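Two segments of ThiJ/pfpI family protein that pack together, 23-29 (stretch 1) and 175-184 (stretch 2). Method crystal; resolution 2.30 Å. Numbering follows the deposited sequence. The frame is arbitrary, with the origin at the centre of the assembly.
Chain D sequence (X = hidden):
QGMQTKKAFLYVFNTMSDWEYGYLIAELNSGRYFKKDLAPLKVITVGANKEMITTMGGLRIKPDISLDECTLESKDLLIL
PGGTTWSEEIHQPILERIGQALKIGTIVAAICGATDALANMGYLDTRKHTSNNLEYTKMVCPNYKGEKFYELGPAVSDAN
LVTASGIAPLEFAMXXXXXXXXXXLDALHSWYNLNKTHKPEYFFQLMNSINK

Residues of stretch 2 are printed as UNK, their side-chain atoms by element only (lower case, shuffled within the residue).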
# COMPACT_ATOMS: atom_id res chain seq x y z
N TYR D 23 2.73 -3.69 0.75
CA TYR D 23 3.52 -4.53 1.64
C TYR D 23 4.28 -5.62 0.90
O TYR D 23 5.51 -5.80 1.08
CB TYR D 23 2.58 -5.21 2.64
CG TYR D 23 1.90 -4.34 3.74
CD1 TYR D 23 2.66 -3.67 4.68
CD2 TYR D 23 0.51 -4.28 3.86
CE1 TYR D 23 2.08 -2.97 5.67
CE2 TYR D 23 -0.11 -3.51 4.85
CZ TYR D 23 0.70 -2.88 5.76
OH TYR D 23 0.16 -2.13 6.78
N LEU D 24 3.56 -6.38 0.09
CA LEU D 24 4.18 -7.52 -0.56
C LEU D 24 5.31 -7.10 -1.48
O LEU D 24 6.42 -7.58 -1.37
CB LEU D 24 3.13 -8.35 -1.32
CG LEU D 24 3.58 -9.67 -1.95
CD1 LEU D 24 4.44 -10.59 -0.93
CD2 LEU D 24 2.38 -10.40 -2.52
N ILE D 25 5.03 -6.20 -2.40
CA ILE D 25 6.02 -5.82 -3.39
C ILE D 25 7.29 -5.08 -2.83
O ILE D 25 8.40 -5.24 -3.34
CB ILE D 25 5.36 -5.09 -4.62
CG1 ILE D 25 4.78 -3.72 -4.24
CG2 ILE D 25 4.45 -6.03 -5.32
CD1 ILE D 25 4.72 -2.74 -5.42
N ALA D 26 7.08 -4.30 -1.77
CA ALA D 26 8.14 -3.57 -1.10
C ALA D 26 9.08 -4.52 -0.40
O ALA D 26 10.30 -4.36 -0.36
CB ALA D 26 7.49 -2.56 -0.13
N GLU D 27 8.55 -5.55 0.20
CA GLU D 27 9.41 -6.49 0.95
C GLU D 27 10.23 -7.39 -0.00
O GLU D 27 11.39 -7.73 0.26
CB GLU D 27 8.55 -7.35 1.87
CG GLU D 27 7.94 -6.63 3.04
CD GLU D 27 8.95 -5.88 3.90
OE1 GLU D 27 10.17 -6.05 3.72
OE2 GLU D 27 8.51 -5.14 4.80
N LEU D 28 9.59 -7.78 -1.09
CA LEU D 28 10.16 -8.58 -2.15
C LEU D 28 11.23 -7.81 -2.91
O LEU D 28 12.37 -8.19 -2.93
CB LEU D 28 9.05 -9.04 -3.12
CG LEU D 28 8.22 -10.19 -2.55
CD1 LEU D 28 7.11 -10.46 -3.49
CD2 LEU D 28 9.12 -11.43 -2.31
N ASN D 29 10.84 -6.69 -3.46
CA ASN D 29 11.78 -5.94 -4.28
C ASN D 29 13.01 -5.42 -3.46
O ASN D 29 14.11 -5.33 -3.97
CB ASN D 29 11.01 -4.85 -5.06
CG ASN D 29 11.81 -4.19 -6.13
OD1 ASN D 29 12.22 -3.02 -6.02
ND2 ASN D 29 11.99 -4.90 -7.21
N UNK D 175 1.20 -14.64 3.65
CA UNK D 175 1.01 -15.94 3.01
C UNK D 175 1.85 -16.08 1.77
O UNK D 175 2.38 -17.14 1.54
c UNK D 175 -1.27 -17.53 4.70
c UNK D 175 -1.52 -16.32 3.83
o UNK D 175 -0.42 -18.38 4.31
c UNK D 175 -0.52 -16.19 2.64
o UNK D 175 -1.88 -17.61 5.80
N UNK D 176 1.96 -15.04 0.94
CA UNK D 176 2.82 -15.14 -0.25
C UNK D 176 4.25 -15.33 0.16
O UNK D 176 4.95 -16.20 -0.36
c UNK D 176 1.35 -13.80 -1.69
c UNK D 176 2.72 -13.91 -1.20
c UNK D 176 3.69 -14.03 -2.38
N UNK D 177 4.65 -14.55 1.16
CA UNK D 177 6.05 -14.50 1.62
C UNK D 177 6.49 -15.87 2.13
O UNK D 177 7.58 -16.31 1.84
c UNK D 177 6.84 -12.04 2.41
c UNK D 177 6.21 -13.43 2.71
c UNK D 177 6.07 -10.91 3.03
c UNK D 177 7.24 -11.72 0.96
N UNK D 178 5.59 -16.50 2.88
CA UNK D 178 5.72 -17.82 3.41
C UNK D 178 5.72 -18.87 2.31
O UNK D 178 6.55 -19.70 2.30
c UNK D 178 4.57 -18.09 4.34
n UNK D 178 2.76 -21.54 6.42
c UNK D 178 3.37 -20.32 7.14
c UNK D 178 3.52 -19.17 6.19
c UNK D 178 4.64 -19.35 5.15
N UNK D 179 4.80 -18.81 1.36
CA UNK D 179 4.80 -19.80 0.27
C UNK D 179 6.14 -19.81 -0.43
O UNK D 179 6.65 -20.86 -0.64
c UNK D 179 3.46 -20.51 -1.93
c UNK D 179 3.64 -19.52 -0.75
c UNK D 179 3.02 -21.94 -1.49
n UNK D 179 3.43 -24.64 -1.83
c UNK D 179 3.75 -23.15 -2.29
N UNK D 180 6.69 -18.66 -0.81
CA UNK D 180 7.97 -18.61 -1.56
C UNK D 180 9.27 -18.73 -0.74
O UNK D 180 10.39 -18.74 -1.30
c UNK D 180 6.72 -17.30 -3.40
c UNK D 180 8.21 -16.04 -1.75
c UNK D 180 8.02 -17.37 -2.51
c UNK D 180 8.63 -14.95 -2.66
N UNK D 181 9.10 -18.81 0.58
CA UNK D 181 10.16 -19.20 1.53
C UNK D 181 11.42 -18.30 1.49
O UNK D 181 12.58 -18.75 1.34
o UNK D 181 10.71 -20.93 3.68
o UNK D 181 12.20 -22.00 2.44
c UNK D 181 11.21 -21.25 2.58
c UNK D 181 10.53 -20.66 1.34
N UNK D 182 11.15 -17.01 1.66
CA UNK D 182 12.06 -15.93 1.40
C UNK D 182 12.51 -15.27 2.74
O UNK D 182 13.59 -14.75 2.85
c UNK D 182 10.44 -14.00 1.04
c UNK D 182 12.24 -14.65 -0.70
c UNK D 182 11.33 -15.08 0.38
N UNK D 183 11.71 -15.41 3.77
CA UNK D 183 12.01 -15.00 5.13
C UNK D 183 12.18 -16.29 5.88
O UNK D 183 11.70 -17.31 5.43
c UNK D 183 10.82 -14.25 5.81
c UNK D 183 10.94 -12.34 4.13
c UNK D 183 9.61 -10.65 5.87
c UNK D 183 9.89 -11.94 6.22
c UNK D 183 9.97 -10.18 4.67
c UNK D 183 10.58 -12.81 5.37
c UNK D 183 10.62 -11.01 3.78
N UNK D 184 12.85 -16.27 7.03
CA UNK D 184 12.73 -17.40 7.95
C UNK D 184 11.39 -17.21 8.72
O UNK D 184 10.74 -16.13 8.61
c UNK D 184 15.26 -17.16 8.39
c UNK D 184 13.87 -17.50 8.98
o UNK D 184 13.54 -16.61 10.03

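Position 175 has five side-chain atoms: three carbons in a row, the third carrying two oxygens. That is a carboxylate on a two-methylene stalk. Its end leads away from stretch 1 and touches nothing there. The residue is Glu175.

Position 176 has three carbons, the first carrying the other two. The fork sits directly at CB, and no oxygen is present. Its CA-to-CB bond points toward stretch 1, and one of its methyls reaches CD2 of Leu24. The residue is Val176, and the contact is Leu24 CD2 to Val176 CG2 at 3.6 Å.

Position 177 has four carbons, forked at the second. CB starts out sideways, but the end of the side chain comes nearer and meets Leu24, Glu27 and Leu28. The fork beyond CB marks Leu177. Its CD1 lies 3.6 Å from Leu24 CD1 and 3.8 Å from Leu28 CD2. Both chi angles lie between the usual wells, with chi1 at -102° and chi2 at 3°.

Position 178 has four carbons in a row ending in nitrogen. It is exposed and out of reach of stretch 1. The residue is Lys178.

Position 179 has the same make-up, four carbons and a terminal nitrogen, and also stays clear of stretch 1. The residue is Lys179. Its backbone N bonds to Glu175 O at 2.9 Å, a regular helical turn.

Position 180 has four carbons, forked at the first, with one arm two carbons long. The tip of that arm touches Leu28. The unequal arms identify Ile180, with Leu28 CD2 to Ile180 CD1 at 3.6 Å.

Position 181 has two carbons, the second carrying two oxygens. It is exposed and makes no contact with stretch 1. The residue is Asp181. Its phi is positive, at 58°, and its N bonds back to Lys178 O at 3.2 Å and weakly to Leu177 O, also at 3.2 Å. This is a Schellman motif closing the helix.

Position 182 has three carbons, forked at the first. CB points toward stretch 1, and the approach to Leu28 is a loose one. The residue is Val182, with Leu28 CD2 to Val182 CG1 at 4.4 Å.

Position 183 has one carbon followed by a ring of six carbons, with no oxygen on the ring. The ring comes near Glu27 obliquely. The residue is Phe183, with Glu27 CB to Phe183 CZ at 4.2 Å.

Position 184 has one carbon carrying one oxygen and one carbon. It is far from stretch 1. The residue is Thr184, an N-cap whose side chain caps a backbone N just past the stretch.

The contact is apolar, with no hydrogen bond across it. Leu24 meets Val176 and Leu177; one turn on, Leu28 meets Leu177, Ile180 and Val182. Leu177 thus touches both leucines. Glu27 offers its CB to Phe183, while its carboxylate oxygens are hydrogen-bonded elsewhere in the structure. The helix axes approach to 10.6 Å at 35°, and 308 Å² is buried in all.

Stretch 2 (175-184) EVLKKIDVFT
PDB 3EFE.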